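Local coordinates for protein flavoredoxin (PDB 3BNK) that binds FMN as a flavoprotein of the flavoredoxin family and probably serves in electron transport, at the interface of chains A and B. Residues are numbered along the deposited sequence; one frame, centred on the assembly and turned at random. Chains: chain A/B, Flavoredoxin.

Contact 1: the interface of chains A and B. Residues chain A 10-13, 35-36; chain B 38-42, 47.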
# COMPACT_ATOMS: atom_id res chain seq x y z
N ASN A 10 -13.25 0.30 10.15
CA ASN A 10 -12.20 1.24 9.78
C ASN A 10 -10.82 0.60 10.03
O ASN A 10 -10.13 0.91 11.00
CB ASN A 10 -12.39 2.56 10.54
CG ASN A 10 -11.49 3.69 10.03
OD1 ASN A 10 -11.36 4.74 10.68
ND2 ASN A 10 -10.88 3.49 8.88
N VAL A 11 -10.46 -0.32 9.14
CA VAL A 11 -9.21 -1.06 9.26
C VAL A 11 -8.19 -0.63 8.21
O VAL A 11 -8.53 -0.47 7.02
CB VAL A 11 -9.44 -2.59 9.20
CG1 VAL A 11 -9.90 -3.12 10.54
CG2 VAL A 11 -10.48 -2.92 8.16
N PHE A 12 -6.96 -0.41 8.66
CA PHE A 12 -5.87 -0.01 7.78
C PHE A 12 -5.09 -1.24 7.34
O PHE A 12 -5.25 -2.32 7.91
CB PHE A 12 -4.94 1.00 8.48
CG PHE A 12 -5.61 2.30 8.82
CD1 PHE A 12 -6.50 2.38 9.90
CD2 PHE A 12 -5.35 3.44 8.08
CE1 PHE A 12 -7.12 3.59 10.23
CE2 PHE A 12 -5.95 4.66 8.40
CZ PHE A 12 -6.84 4.73 9.47
N ILE A 13 -4.28 -1.09 6.29
CA ILE A 13 -3.42 -2.18 5.84
C ILE A 13 -2.30 -2.37 6.85
O ILE A 13 -1.76 -1.40 7.37
CB ILE A 13 -2.84 -1.91 4.41
CG1 ILE A 13 -4.00 -1.63 3.41
CG2 ILE A 13 -1.97 -3.07 3.93
CD1 ILE A 13 -4.98 -2.78 3.25
N GLY A 35 0.35 7.20 3.69
CA GLY A 35 0.38 5.73 3.70
C GLY A 35 -0.57 5.07 2.71
O GLY A 35 -0.53 3.86 2.50
N TRP A 36 -1.44 5.87 2.12
CA TRP A 36 -2.46 5.35 1.21
C TRP A 36 -1.97 5.50 -0.23
O TRP A 36 -2.44 6.38 -0.98
CB TRP A 36 -3.78 6.08 1.42
CG TRP A 36 -4.45 5.82 2.77
CD1 TRP A 36 -3.87 5.28 3.91
CD2 TRP A 36 -5.79 6.15 3.13
NE1 TRP A 36 -4.79 5.24 4.93
CE2 TRP A 36 -5.98 5.76 4.48
CE3 TRP A 36 -6.88 6.72 2.44
CZ2 TRP A 36 -7.21 5.93 5.16
CZ3 TRP A 36 -8.10 6.88 3.12
CH2 TRP A 36 -8.24 6.49 4.47
N SER B 38 -4.36 -0.91 -0.92
CA SER B 38 -4.24 0.29 -0.14
C SER B 38 -5.61 0.79 0.28
O SER B 38 -6.58 0.53 -0.41
CB SER B 38 -3.57 1.39 -0.96
OG SER B 38 -3.60 2.57 -0.22
N ARG B 39 -5.66 1.52 1.39
CA ARG B 39 -6.84 2.33 1.71
C ARG B 39 -7.02 3.44 0.67
O ARG B 39 -6.05 3.92 0.05
CB ARG B 39 -6.81 2.89 3.14
CG ARG B 39 -7.18 1.87 4.22
CD ARG B 39 -8.67 1.50 4.22
NE ARG B 39 -9.54 2.63 4.53
CZ ARG B 39 -9.95 2.95 5.76
NH1 ARG B 39 -9.57 2.21 6.80
NH2 ARG B 39 -10.72 4.00 5.96
N VAL B 40 -8.28 3.78 0.43
CA VAL B 40 -8.64 4.74 -0.60
C VAL B 40 -9.47 5.86 0.02
O VAL B 40 -9.23 7.06 -0.23
CB VAL B 40 -9.40 4.02 -1.75
CG1 VAL B 40 -10.05 5.02 -2.68
CG2 VAL B 40 -8.45 3.09 -2.53
N ASN B 41 -10.45 5.47 0.84
CA ASN B 41 -11.40 6.41 1.45
C ASN B 41 -11.52 6.16 2.95
O ASN B 41 -11.48 5.02 3.40
CB ASN B 41 -12.78 6.28 0.78
CG ASN B 41 -13.71 7.47 1.06
OD1 ASN B 41 -14.74 7.33 1.72
ND2 ASN B 41 -13.35 8.63 0.56
N ALA B 42 -11.65 7.24 3.71
CA ALA B 42 -11.79 7.17 5.16
C ALA B 42 -13.19 6.75 5.61
O ALA B 42 -13.33 5.84 6.41
CB ALA B 42 -11.42 8.50 5.78
N LEU B 47 -11.01 0.36 0.56
CA LEU B 47 -9.66 -0.01 0.09
C LEU B 47 -9.72 -0.17 -1.43
O LEU B 47 -10.79 -0.15 -2.02
CB LEU B 47 -9.22 -1.36 0.66
CG LEU B 47 -9.25 -1.93 2.08
CD1 LEU B 47 -9.28 -3.43 2.04
CD2 LEU B 47 -8.03 -1.47 2.90
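B:Arg39 lies alongside the indole of A:Trp36, where the flavin reductase-like domains of the two copies meet; A:Trp36 and A:Gly35 also belong to the FMN site, so the partner chain backs a residue of the cofactor pocket. The main apolar evidence is a CH-pi contact: B:Arg39 CB sits over one face of the indole, 3.3 Å from A:Trp36 CE2. The guanidinium reaches further along the same face, its plane 38° from that of the ring, which is short of a parallel stack. At the indole rim, A:Trp36 CH2 meets B:Ala42 CA at 3.7 Å. Away from this rim, past the arginine, methyl tips touch tightly, A:Ile13 CD1 to B:Leu47 CD2 at 3.3 Å.

Polar contacts converge on the guanidinium. NH1 of B:Arg39 donates to the backbone carbonyl A:Val11 O at 2.9 Å, approaching from above the carbonyl plane, while NH1 also lies 4.3 Å from the centroid of A:Phe12, a cation-pi contact over the ring's centre. Bends at chi2 (-71°) and chi3 (-64°) fold the arginine back on its own chain, where NE and NH2 both donate to B:Asn41 O, the latter at 2.9 Å; this side-on grip should fix the rotation of the group. As modelled, A:Asn10 ND2 stands 2.8 Å from B:Arg39 NH1, setting donor against donor; the amide assignment is therefore doubtful, and a flipped amide would offer OD1 instead.

Contact 2: the interface of chains A and B. Residues chain A 115, 140-144, 147, 150; chain B 5, 7.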
# COMPACT_ATOMS: atom_id res chain seq x y z
N LEU A 115 14.16 7.62 -2.38
CA LEU A 115 13.62 7.33 -3.70
C LEU A 115 12.53 8.35 -3.98
O LEU A 115 11.71 8.62 -3.12
CB LEU A 115 13.10 5.88 -3.75
CG LEU A 115 12.16 5.39 -4.85
CD1 LEU A 115 12.80 5.54 -6.26
CD2 LEU A 115 11.76 3.95 -4.56
N ALA A 140 11.92 8.61 -12.14
CA ALA A 140 12.23 8.04 -10.82
C ALA A 140 13.69 8.31 -10.50
O ALA A 140 14.56 8.14 -11.37
CB ALA A 140 11.92 6.54 -10.79
N TYR A 141 13.93 8.76 -9.26
CA TYR A 141 15.25 9.24 -8.80
C TYR A 141 15.71 8.51 -7.56
O TYR A 141 14.94 8.35 -6.60
CB TYR A 141 15.23 10.74 -8.46
CG TYR A 141 14.91 11.63 -9.64
CD1 TYR A 141 13.59 11.84 -10.04
CD2 TYR A 141 15.93 12.24 -10.36
CE1 TYR A 141 13.31 12.65 -11.13
CE2 TYR A 141 15.66 13.05 -11.44
CZ TYR A 141 14.34 13.25 -11.81
OH TYR A 141 14.08 14.05 -12.89
N SER A 142 16.97 8.08 -7.56
CA SER A 142 17.58 7.53 -6.35
C SER A 142 19.03 7.97 -6.30
O SER A 142 19.40 8.97 -6.91
CB SER A 142 17.43 6.00 -6.33
OG SER A 142 17.59 5.47 -5.03
N GLU A 143 19.84 7.26 -5.53
CA GLU A 143 21.28 7.53 -5.43
C GLU A 143 22.00 6.20 -5.49
O GLU A 143 21.43 5.17 -5.13
CB GLU A 143 21.62 8.24 -4.12
CG GLU A 143 21.08 9.67 -4.00
CD GLU A 143 21.26 10.26 -2.61
OE1 GLU A 143 22.23 9.90 -1.92
OE2 GLU A 143 20.43 11.11 -2.22
N GLU A 144 23.26 6.20 -5.94
CA GLU A 144 24.03 4.96 -6.06
C GLU A 144 24.00 4.14 -4.75
O GLU A 144 23.84 2.91 -4.78
CB GLU A 144 25.48 5.25 -6.51
CG GLU A 144 26.37 4.02 -6.71
CD GLU A 144 26.97 3.46 -5.41
OE1 GLU A 144 27.25 2.23 -5.35
OE2 GLU A 144 27.16 4.23 -4.44
N LEU A 147 21.13 1.62 -4.30
CA LEU A 147 20.92 0.80 -5.49
C LEU A 147 21.82 -0.43 -5.61
O LEU A 147 23.00 -0.41 -5.23
CB LEU A 147 21.06 1.67 -6.75
CG LEU A 147 20.13 2.88 -6.89
CD1 LEU A 147 20.47 3.71 -8.13
CD2 LEU A 147 18.69 2.46 -6.90
N GLY A 150 21.36 -0.58 -10.36
CA GLY A 150 20.35 0.42 -10.76
C GLY A 150 18.94 0.17 -10.25
O GLY A 150 17.99 0.82 -10.69
N ILE B 5 20.29 9.93 -9.25
CA ILE B 5 20.39 9.05 -10.40
C ILE B 5 18.98 8.75 -10.94
O ILE B 5 18.09 8.39 -10.18
CB ILE B 5 21.11 7.73 -10.00
CG1 ILE B 5 22.56 8.04 -9.61
CG2 ILE B 5 21.05 6.69 -11.13
CD1 ILE B 5 23.45 6.83 -9.50
N ILE B 7 16.42 6.34 -12.58
CA ILE B 7 16.28 4.88 -12.69
C ILE B 7 15.00 4.46 -13.43
O ILE B 7 14.17 5.31 -13.78
CB ILE B 7 16.42 4.14 -11.30
CG1 ILE B 7 15.18 4.36 -10.40
CG2 ILE B 7 17.75 4.49 -10.60
CD1 ILE B 7 15.22 5.59 -9.59
O HOH W 1 13.36 7.63 -14.66
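B:Ile5 and B:Ile7, on the short strand 5-7 near the N-terminus of chain B, pair with A:Ser142 and A:Ala140 at the end of strand 130-142, making two antiparallel beta bridges between two copies of this flavin reductase-like protein. The backbone bonds establish the pairing. B:Ile5 and A:Ser142 bond reciprocally: B:Ile5 N donates to A:Ser142 O at 2.7 Å, nearly straight at 177° about the hydrogen, and A:Ser142 N donates to B:Ile5 O at 2.9 Å. One step on, B:Ile7 N donates to A:Ala140 O at 2.9 Å.

The reciprocal partners of this second pair have moved apart, since A:Ala140 N and B:Ile7 O are 4.3 Å from each other. A water fills the gap, at 2.6 Å from B:Ile7 O and within hydrogen-bonding distance of A:Ala140 N, so the ladder continues through solvent as its strands diverge.

Apolar contacts come from the two isoleucines. In B:Ile7, CG1 stands between the backbone N and the carbonyl carbon (chi1 73°), and the remaining torsion (chi2 -86°) lays CD1 over the backbone of strand 130-142, 3.6 Å from the methyl A:Ala140 CB and near A:Tyr141 CA. Its other branch, CG2, points toward A:Leu147 and meets that leucine's CD1 at 3.8 Å, with the carbonyl of A:Gly150 beside it. The two branches thus reach separate segments of chain A. B:Ile5 extends its longer arm toward the start of the 3-10 helix 144-146, its tip CD1 resting 3.9 Å from A:Glu144 CB and against the backbone N there.

The C-alpha centres of contact 1 and contact 2 lie about 28 Å apart, and they share no residue or secondary-structure element. Both use N-terminal segments, but in opposite senses: chain A supplies residues 10-13 to contact 1, and chain B supplies strand 5-7 to contact 2. Two-fold symmetry gives each contact a twin, so in either copy the leading stretch passes from a bridge with the partner's strand 130-142 to the partner's strand 37-41. Such reciprocal N-terminal contacts, which at contact 1 adjoin an FMN-site residue, would suit a stable dimer, although the structure alone does not prove one in solution.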